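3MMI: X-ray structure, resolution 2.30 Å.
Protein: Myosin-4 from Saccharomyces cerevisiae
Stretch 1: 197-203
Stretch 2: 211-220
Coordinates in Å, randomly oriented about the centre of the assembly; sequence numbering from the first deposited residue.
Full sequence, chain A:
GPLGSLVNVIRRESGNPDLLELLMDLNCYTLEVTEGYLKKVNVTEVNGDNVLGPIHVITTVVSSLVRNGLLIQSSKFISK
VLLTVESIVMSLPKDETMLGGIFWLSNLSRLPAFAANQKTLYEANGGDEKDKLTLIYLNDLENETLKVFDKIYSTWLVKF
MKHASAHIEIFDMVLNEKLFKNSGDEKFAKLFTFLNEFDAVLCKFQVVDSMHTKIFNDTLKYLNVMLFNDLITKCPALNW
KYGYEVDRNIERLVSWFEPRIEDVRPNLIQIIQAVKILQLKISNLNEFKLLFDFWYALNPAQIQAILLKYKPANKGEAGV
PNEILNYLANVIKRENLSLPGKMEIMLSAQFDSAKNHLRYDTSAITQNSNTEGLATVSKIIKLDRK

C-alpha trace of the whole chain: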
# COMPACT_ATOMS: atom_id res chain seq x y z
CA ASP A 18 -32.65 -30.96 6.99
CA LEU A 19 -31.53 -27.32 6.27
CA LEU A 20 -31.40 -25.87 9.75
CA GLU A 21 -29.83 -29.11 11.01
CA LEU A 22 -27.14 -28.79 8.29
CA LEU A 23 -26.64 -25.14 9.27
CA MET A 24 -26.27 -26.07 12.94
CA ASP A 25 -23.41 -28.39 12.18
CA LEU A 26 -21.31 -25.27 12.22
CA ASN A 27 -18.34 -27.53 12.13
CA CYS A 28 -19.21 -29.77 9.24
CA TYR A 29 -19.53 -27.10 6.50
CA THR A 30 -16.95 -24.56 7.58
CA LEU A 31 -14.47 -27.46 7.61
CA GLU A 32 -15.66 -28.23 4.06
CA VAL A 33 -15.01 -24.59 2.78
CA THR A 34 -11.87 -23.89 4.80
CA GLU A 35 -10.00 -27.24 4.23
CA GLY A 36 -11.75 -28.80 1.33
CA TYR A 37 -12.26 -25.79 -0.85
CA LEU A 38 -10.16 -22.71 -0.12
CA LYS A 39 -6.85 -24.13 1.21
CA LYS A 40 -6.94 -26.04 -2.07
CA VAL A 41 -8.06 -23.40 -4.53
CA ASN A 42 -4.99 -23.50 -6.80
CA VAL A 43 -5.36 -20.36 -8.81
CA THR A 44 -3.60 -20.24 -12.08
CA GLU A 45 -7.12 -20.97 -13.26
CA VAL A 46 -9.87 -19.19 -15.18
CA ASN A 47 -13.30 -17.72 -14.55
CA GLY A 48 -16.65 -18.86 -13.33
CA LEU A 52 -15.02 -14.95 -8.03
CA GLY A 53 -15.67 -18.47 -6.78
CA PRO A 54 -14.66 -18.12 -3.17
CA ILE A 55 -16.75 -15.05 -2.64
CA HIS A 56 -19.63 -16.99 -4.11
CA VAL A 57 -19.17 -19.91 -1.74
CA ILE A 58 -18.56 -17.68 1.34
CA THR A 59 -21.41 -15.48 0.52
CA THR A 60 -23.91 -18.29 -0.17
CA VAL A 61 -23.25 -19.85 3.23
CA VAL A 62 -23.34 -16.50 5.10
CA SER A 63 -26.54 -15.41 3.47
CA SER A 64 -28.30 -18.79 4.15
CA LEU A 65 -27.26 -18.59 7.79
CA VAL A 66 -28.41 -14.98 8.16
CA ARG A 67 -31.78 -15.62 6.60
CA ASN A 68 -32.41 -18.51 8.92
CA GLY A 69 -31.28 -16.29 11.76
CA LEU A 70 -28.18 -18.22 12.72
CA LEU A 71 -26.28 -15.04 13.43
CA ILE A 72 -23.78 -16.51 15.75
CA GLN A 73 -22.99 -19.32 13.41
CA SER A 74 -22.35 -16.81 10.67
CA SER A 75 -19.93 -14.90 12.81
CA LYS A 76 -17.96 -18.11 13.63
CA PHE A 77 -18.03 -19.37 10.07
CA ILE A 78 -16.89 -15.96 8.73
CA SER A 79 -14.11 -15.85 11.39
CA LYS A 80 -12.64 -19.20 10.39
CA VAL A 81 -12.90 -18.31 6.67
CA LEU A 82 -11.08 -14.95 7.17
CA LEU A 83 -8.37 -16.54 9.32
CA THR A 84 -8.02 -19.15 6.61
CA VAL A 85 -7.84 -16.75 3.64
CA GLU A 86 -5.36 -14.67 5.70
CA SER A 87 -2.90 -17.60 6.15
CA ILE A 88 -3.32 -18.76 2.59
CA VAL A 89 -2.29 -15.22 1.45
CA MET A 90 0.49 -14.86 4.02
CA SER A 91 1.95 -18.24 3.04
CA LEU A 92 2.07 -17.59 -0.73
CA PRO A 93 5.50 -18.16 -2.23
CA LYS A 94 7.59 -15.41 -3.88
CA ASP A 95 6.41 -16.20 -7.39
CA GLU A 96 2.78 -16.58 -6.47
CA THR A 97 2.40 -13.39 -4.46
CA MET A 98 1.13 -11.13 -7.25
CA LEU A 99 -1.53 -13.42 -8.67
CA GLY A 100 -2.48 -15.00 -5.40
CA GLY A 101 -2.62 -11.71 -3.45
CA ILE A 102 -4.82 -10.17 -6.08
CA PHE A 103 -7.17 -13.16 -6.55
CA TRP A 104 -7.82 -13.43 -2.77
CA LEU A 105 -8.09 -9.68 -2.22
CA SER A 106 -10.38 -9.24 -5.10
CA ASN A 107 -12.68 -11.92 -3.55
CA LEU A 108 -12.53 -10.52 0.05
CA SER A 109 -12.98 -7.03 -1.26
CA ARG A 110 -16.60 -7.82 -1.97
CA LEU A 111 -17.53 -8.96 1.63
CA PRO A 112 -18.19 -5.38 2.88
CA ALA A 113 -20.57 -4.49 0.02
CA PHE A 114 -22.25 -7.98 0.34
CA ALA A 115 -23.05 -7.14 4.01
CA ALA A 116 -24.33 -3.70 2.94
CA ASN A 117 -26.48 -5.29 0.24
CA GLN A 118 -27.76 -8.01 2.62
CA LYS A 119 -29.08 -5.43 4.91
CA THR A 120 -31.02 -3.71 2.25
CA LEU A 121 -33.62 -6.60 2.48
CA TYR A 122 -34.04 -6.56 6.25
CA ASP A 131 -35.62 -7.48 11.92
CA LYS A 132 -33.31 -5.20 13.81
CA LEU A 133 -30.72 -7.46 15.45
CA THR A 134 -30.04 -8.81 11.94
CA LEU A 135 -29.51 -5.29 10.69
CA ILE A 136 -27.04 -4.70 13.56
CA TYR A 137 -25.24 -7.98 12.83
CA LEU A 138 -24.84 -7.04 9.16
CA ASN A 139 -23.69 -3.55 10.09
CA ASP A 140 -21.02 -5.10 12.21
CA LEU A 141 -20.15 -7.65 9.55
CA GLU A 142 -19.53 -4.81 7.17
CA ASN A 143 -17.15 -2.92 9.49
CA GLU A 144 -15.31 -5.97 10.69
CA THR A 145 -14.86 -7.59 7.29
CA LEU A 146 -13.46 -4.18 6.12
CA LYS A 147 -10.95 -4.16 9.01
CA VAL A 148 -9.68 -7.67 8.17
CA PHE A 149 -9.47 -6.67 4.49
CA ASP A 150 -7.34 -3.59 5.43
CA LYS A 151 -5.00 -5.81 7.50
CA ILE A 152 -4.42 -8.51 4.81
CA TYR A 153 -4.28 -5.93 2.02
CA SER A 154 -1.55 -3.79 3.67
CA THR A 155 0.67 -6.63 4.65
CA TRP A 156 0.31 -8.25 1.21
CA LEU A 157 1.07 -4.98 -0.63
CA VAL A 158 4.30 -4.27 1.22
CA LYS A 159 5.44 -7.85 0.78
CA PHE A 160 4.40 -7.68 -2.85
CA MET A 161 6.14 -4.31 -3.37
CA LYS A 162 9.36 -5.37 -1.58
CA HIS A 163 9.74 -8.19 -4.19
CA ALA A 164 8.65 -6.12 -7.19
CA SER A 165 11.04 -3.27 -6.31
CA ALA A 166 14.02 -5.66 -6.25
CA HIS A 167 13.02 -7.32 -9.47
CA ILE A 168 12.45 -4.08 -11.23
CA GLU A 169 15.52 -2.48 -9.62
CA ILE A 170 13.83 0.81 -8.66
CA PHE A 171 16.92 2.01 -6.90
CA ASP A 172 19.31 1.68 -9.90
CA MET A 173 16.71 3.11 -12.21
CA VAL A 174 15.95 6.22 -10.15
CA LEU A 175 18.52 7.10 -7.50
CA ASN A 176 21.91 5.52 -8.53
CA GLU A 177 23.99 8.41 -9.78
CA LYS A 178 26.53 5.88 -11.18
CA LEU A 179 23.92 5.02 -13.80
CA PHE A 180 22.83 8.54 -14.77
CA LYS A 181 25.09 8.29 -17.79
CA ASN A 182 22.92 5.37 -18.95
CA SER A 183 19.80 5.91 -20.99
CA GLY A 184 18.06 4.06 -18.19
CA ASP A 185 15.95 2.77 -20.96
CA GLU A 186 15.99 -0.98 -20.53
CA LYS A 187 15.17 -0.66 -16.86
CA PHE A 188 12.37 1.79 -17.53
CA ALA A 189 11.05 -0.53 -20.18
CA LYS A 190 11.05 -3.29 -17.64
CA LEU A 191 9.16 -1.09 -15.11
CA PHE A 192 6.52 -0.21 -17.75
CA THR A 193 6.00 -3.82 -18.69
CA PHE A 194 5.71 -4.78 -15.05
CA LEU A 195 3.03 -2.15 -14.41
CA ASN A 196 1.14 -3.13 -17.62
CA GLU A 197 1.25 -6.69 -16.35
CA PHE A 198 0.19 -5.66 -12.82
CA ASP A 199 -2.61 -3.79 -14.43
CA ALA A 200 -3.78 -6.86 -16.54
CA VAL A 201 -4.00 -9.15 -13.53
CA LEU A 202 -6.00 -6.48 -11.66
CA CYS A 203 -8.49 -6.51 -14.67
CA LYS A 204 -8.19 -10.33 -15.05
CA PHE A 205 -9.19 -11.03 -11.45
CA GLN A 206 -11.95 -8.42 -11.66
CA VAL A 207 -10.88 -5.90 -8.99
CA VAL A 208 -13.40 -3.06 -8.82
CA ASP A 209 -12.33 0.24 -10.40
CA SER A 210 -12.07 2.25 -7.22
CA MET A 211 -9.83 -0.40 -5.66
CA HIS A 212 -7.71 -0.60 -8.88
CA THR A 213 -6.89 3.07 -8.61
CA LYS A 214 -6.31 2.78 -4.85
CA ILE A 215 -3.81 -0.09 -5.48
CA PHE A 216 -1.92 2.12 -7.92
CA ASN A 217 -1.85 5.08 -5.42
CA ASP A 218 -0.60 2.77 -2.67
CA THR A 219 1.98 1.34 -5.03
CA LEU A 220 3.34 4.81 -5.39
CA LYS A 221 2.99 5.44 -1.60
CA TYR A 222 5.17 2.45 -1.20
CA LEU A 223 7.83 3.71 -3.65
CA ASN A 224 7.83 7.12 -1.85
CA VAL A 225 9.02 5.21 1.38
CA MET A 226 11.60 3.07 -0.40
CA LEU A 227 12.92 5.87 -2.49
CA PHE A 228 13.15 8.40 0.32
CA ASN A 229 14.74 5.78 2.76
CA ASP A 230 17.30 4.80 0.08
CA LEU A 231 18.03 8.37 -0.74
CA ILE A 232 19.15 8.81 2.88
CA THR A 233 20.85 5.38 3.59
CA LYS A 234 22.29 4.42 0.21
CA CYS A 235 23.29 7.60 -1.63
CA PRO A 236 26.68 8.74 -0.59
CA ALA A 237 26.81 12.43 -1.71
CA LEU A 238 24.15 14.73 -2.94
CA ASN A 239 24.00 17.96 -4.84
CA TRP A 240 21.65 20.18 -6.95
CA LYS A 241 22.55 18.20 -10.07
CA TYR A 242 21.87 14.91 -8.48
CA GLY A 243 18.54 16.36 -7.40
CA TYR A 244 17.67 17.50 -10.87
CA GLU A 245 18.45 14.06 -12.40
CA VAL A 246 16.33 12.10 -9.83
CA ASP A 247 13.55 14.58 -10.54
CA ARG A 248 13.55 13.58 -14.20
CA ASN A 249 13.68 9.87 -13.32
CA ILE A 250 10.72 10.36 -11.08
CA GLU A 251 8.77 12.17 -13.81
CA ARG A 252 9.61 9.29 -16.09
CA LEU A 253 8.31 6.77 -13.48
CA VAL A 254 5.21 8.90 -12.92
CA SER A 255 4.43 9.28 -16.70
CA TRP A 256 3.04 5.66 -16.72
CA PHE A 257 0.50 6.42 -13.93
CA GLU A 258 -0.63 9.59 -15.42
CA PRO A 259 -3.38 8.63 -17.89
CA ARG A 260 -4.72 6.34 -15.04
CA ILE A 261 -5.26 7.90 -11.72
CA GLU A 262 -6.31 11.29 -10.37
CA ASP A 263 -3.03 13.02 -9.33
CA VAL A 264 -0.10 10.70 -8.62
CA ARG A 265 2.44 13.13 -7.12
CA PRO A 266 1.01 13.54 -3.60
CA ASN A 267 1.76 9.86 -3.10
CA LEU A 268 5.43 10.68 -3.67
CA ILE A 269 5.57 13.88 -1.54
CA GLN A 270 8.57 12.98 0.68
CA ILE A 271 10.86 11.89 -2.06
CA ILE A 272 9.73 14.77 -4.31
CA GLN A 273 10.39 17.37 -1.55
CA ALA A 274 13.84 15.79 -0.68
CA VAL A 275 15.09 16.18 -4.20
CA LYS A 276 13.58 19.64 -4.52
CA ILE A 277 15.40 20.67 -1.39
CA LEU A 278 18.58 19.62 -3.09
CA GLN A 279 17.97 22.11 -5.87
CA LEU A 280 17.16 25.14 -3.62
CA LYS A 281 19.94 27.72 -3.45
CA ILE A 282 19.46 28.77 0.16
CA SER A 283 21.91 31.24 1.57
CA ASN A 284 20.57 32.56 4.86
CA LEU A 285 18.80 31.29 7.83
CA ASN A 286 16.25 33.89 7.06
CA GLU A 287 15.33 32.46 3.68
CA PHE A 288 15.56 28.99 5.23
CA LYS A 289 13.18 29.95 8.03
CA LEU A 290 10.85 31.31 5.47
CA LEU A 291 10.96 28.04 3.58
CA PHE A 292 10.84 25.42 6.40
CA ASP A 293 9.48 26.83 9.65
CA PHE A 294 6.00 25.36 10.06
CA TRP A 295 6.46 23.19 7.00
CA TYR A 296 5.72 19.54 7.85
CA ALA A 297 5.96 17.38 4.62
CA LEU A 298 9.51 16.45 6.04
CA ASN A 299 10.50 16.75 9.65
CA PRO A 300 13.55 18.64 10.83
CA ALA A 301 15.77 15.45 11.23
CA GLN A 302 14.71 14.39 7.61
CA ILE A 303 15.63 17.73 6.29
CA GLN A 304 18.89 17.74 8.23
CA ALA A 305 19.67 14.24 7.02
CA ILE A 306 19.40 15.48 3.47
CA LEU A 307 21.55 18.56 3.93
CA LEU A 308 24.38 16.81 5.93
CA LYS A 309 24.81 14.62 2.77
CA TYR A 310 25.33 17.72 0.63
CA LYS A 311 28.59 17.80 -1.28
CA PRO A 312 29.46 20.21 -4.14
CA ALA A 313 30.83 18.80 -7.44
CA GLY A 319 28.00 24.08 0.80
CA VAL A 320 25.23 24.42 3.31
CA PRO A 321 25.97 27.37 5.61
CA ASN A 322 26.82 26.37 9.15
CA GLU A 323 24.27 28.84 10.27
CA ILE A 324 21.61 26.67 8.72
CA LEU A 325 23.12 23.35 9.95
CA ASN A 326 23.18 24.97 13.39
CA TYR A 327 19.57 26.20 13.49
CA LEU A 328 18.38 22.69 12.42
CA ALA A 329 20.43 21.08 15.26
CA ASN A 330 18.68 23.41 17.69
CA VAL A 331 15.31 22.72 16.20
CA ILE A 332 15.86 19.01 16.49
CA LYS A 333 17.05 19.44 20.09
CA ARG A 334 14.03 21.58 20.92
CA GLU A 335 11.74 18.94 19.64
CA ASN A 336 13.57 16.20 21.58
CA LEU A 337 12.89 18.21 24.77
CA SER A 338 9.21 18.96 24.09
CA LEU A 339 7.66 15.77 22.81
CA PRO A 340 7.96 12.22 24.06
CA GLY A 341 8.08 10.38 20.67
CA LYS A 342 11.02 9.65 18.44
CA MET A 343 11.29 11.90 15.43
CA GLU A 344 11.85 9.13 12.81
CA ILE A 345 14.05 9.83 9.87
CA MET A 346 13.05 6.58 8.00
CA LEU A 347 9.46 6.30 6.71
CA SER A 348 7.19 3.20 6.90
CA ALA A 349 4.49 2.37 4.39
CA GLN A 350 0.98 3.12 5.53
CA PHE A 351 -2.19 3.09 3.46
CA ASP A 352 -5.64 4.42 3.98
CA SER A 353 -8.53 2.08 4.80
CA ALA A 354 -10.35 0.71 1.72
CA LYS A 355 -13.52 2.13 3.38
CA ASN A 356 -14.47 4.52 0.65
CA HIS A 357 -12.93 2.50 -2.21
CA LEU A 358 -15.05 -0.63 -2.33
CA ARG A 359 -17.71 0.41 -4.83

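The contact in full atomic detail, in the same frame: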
# COMPACT_ATOMS: atom_id res chain seq x y z
N GLU A 197 1.58 -5.35 -16.73
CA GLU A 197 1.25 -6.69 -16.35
C GLU A 197 0.55 -6.73 -15.00
O GLU A 197 -0.33 -7.55 -14.78
CB GLU A 197 2.50 -7.60 -16.40
CG GLU A 197 2.92 -7.87 -17.87
CD GLU A 197 4.23 -8.67 -18.03
OE1 GLU A 197 4.78 -9.17 -17.01
OE2 GLU A 197 4.71 -8.76 -19.15
N PHE A 198 0.90 -5.81 -14.09
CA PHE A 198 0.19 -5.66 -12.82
C PHE A 198 -1.21 -5.23 -13.13
O PHE A 198 -2.21 -5.74 -12.59
CB PHE A 198 0.89 -4.56 -11.98
CG PHE A 198 0.37 -4.42 -10.60
CD1 PHE A 198 -0.37 -5.44 -10.00
CD2 PHE A 198 0.74 -3.32 -9.83
CE1 PHE A 198 -0.80 -5.35 -8.67
CE2 PHE A 198 0.24 -3.19 -8.56
CZ PHE A 198 -0.49 -4.23 -7.96
N ASP A 199 -1.31 -4.27 -14.03
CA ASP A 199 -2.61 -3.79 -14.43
C ASP A 199 -3.53 -4.84 -15.11
O ASP A 199 -4.75 -4.85 -14.90
CB ASP A 199 -2.41 -2.62 -15.40
CG ASP A 199 -3.74 -1.97 -15.83
OD1 ASP A 199 -4.23 -1.03 -15.16
OD2 ASP A 199 -4.36 -2.44 -16.82
N ALA A 200 -2.96 -5.76 -15.89
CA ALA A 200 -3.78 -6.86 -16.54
C ALA A 200 -4.38 -7.80 -15.54
O ALA A 200 -5.51 -8.22 -15.69
CB ALA A 200 -2.92 -7.68 -17.56
N VAL A 201 -3.56 -8.25 -14.58
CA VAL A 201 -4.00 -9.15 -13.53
C VAL A 201 -5.13 -8.48 -12.71
O VAL A 201 -6.18 -9.02 -12.53
CB VAL A 201 -2.87 -9.49 -12.64
CG1 VAL A 201 -3.38 -10.36 -11.49
CG2 VAL A 201 -1.72 -10.15 -13.41
N LEU A 202 -4.93 -7.21 -12.34
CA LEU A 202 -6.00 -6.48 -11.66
C LEU A 202 -7.33 -6.58 -12.46
O LEU A 202 -8.39 -6.92 -11.89
CB LEU A 202 -5.58 -5.02 -11.47
CG LEU A 202 -4.98 -4.56 -10.14
CD1 LEU A 202 -4.64 -5.60 -9.19
CD2 LEU A 202 -3.80 -3.56 -10.43
N CYS A 203 -7.27 -6.30 -13.77
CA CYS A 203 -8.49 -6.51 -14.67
C CYS A 203 -8.88 -7.99 -14.81
O CYS A 203 -10.04 -8.28 -14.76
CB CYS A 203 -8.32 -5.96 -16.05
SG CYS A 203 -7.81 -4.21 -16.17
N MET A 211 -10.95 0.23 -6.31
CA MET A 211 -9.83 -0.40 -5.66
C MET A 211 -8.58 -0.48 -6.55
O MET A 211 -7.43 -0.54 -6.08
CB MET A 211 -10.27 -1.76 -5.15
CG MET A 211 -9.33 -2.43 -4.16
SD MET A 211 -8.95 -1.55 -2.57
CE MET A 211 -10.53 -0.94 -2.12
N HIS A 212 -8.79 -0.53 -7.87
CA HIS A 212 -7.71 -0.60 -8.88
C HIS A 212 -6.86 0.66 -8.82
O HIS A 212 -5.64 0.63 -8.70
CB HIS A 212 -8.37 -0.66 -10.24
CG HIS A 212 -7.49 -1.13 -11.35
ND1 HIS A 212 -7.88 -2.13 -12.21
CD2 HIS A 212 -6.30 -0.67 -11.82
CE1 HIS A 212 -6.98 -2.26 -13.17
NE2 HIS A 212 -5.99 -1.40 -12.95
N THR A 213 -7.54 1.78 -8.83
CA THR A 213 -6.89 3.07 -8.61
C THR A 213 -6.30 3.23 -7.23
O THR A 213 -5.18 3.75 -7.09
CB THR A 213 -7.86 4.32 -8.87
OG1 THR A 213 -8.96 4.31 -7.92
CG2 THR A 213 -8.46 4.20 -10.22
N LYS A 214 -6.97 2.73 -6.19
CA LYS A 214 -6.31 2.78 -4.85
C LYS A 214 -4.98 1.98 -4.86
O LYS A 214 -3.96 2.44 -4.34
CB LYS A 214 -7.29 2.34 -3.72
CG LYS A 214 -6.65 2.06 -2.48
CD LYS A 214 -7.59 1.98 -1.29
CE LYS A 214 -6.95 2.67 -0.08
NZ LYS A 214 -5.77 2.04 0.33
N ILE A 215 -5.02 0.76 -5.40
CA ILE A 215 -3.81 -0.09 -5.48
C ILE A 215 -2.65 0.67 -6.17
O ILE A 215 -1.48 0.60 -5.74
CB ILE A 215 -4.08 -1.45 -6.12
CG1 ILE A 215 -4.93 -2.33 -5.19
CG2 ILE A 215 -2.69 -2.18 -6.34
CD1 ILE A 215 -5.61 -3.42 -5.73
N PHE A 216 -2.96 1.42 -7.21
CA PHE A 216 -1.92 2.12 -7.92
C PHE A 216 -1.37 3.32 -7.09
O PHE A 216 -0.19 3.60 -7.15
CB PHE A 216 -2.40 2.64 -9.30
CG PHE A 216 -2.49 1.55 -10.42
CD1 PHE A 216 -1.80 0.32 -10.33
CD2 PHE A 216 -3.25 1.79 -11.55
CE1 PHE A 216 -1.87 -0.65 -11.38
CE2 PHE A 216 -3.35 0.81 -12.59
CZ PHE A 216 -2.64 -0.40 -12.48
N ASN A 217 -2.27 4.08 -6.42
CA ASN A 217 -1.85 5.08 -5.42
C ASN A 217 -0.98 4.45 -4.31
O ASN A 217 0.05 5.02 -3.99
CB ASN A 217 -3.05 5.85 -4.79
CG ASN A 217 -3.74 6.81 -5.79
OD1 ASN A 217 -4.94 6.72 -6.06
ND2 ASN A 217 -2.96 7.67 -6.41
N ASP A 218 -1.39 3.31 -3.75
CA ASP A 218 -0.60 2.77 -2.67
C ASP A 218 0.77 2.27 -3.14
O ASP A 218 1.73 2.19 -2.39
CB ASP A 218 -1.37 1.68 -1.91
CG ASP A 218 -2.55 2.24 -1.13
OD1 ASP A 218 -2.61 3.48 -0.95
OD2 ASP A 218 -3.45 1.45 -0.75
N THR A 219 0.77 1.80 -4.38
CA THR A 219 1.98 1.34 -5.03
C THR A 219 3.00 2.46 -5.09
O THR A 219 4.17 2.28 -4.75
CB THR A 219 1.67 0.76 -6.44
OG1 THR A 219 0.97 -0.49 -6.28
CG2 THR A 219 2.99 0.43 -7.21
N LEU A 220 2.55 3.61 -5.53
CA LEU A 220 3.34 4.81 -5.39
C LEU A 220 3.65 5.25 -3.93
O LEU A 220 4.71 5.81 -3.69
CB LEU A 220 2.62 5.91 -6.09
CG LEU A 220 2.48 5.86 -7.64
CD1 LEU A 220 1.78 7.11 -8.14
CD2 LEU A 220 3.82 5.65 -8.40

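Both stretches are helical throughout, and each helix extends beyond the residues considered here. Their N-to-C directions differ by 151°, so the packing is roughly antiparallel, and the axes approach to 11.0 Å. That spacing leaves room for side chains between the backbones, and every cross-stretch contact described below is made by side-chain atoms. The backbones come nearest at Leu-202 and His-212, whose CA atoms lie 6.7 Å apart. In total 354 Å² is buried between the stretches, counting both sides.

At the start of stretch 1, Glu-197 is out of reach of the other helix. One residue on, Phe-198 leaves its backbone sideways, but its t rotamer (chi1 -172°) brings the ring in against the second helix. Its CZ lies 3.4 Å from CG2 of Ile-215, a tight apolar contact. The Phe-198 and Phe-216 rings form an offset edge-to-face pair: the centroids are 5.9 Å apart, the planes meet at 70°, and the edge of Phe-216 is directed toward the face of Phe-198. Thr-219 lies at the edge of the Phe-198 ring, with its OG1 3.6 Å from Phe-198 CE2. This hydroxyl is not left without a polar partner beside the ring, because Thr-219 OG1 donates a hydrogen bond to Ile-215 O at 2.7 Å, within its own helix.

Asp-199 supplies the polar link. His-212 NE2 donates a hydrogen bond to Asp-199 OD1 at 2.8 Å, with an N-H...acceptor angle of 154°. The acceptor lies near the imidazole plane, where the NE2 hydrogen points. The same oxygen, Asp-199 OD1, is 3.2 Å from Phe-216 CZ and sits at that ring's edge; the electropositive rim of a phenyl ring suits a carboxylate oxygen there.

Ala-200 points away from stretch 2, and Val-201 is out of reach, as expected where a helix turns its other side outward from the contact.

Leu-202 returns to the interface with CA-to-CB directed toward stretch 2. Its CB lies over one face of the His-212 ring, 3.8 Å from the centroid and 25° off the normal, a CH-pi arrangement. Farther along the side chain, Leu-202 CD2 is 3.6 Å from Phe-216 CE1, and Leu-202 CD1 is 4.2 Å from Ile-215 CD1.

Cys-203, pointing sideways, closes the contact. Its SG is 3.7 Å from His-212 CE1 and 81° off the ring normal, hence at the imidazole edge. His-212 therefore meets three residues of stretch 1: Asp-199 and Cys-203 at its edge and Leu-202 over a face.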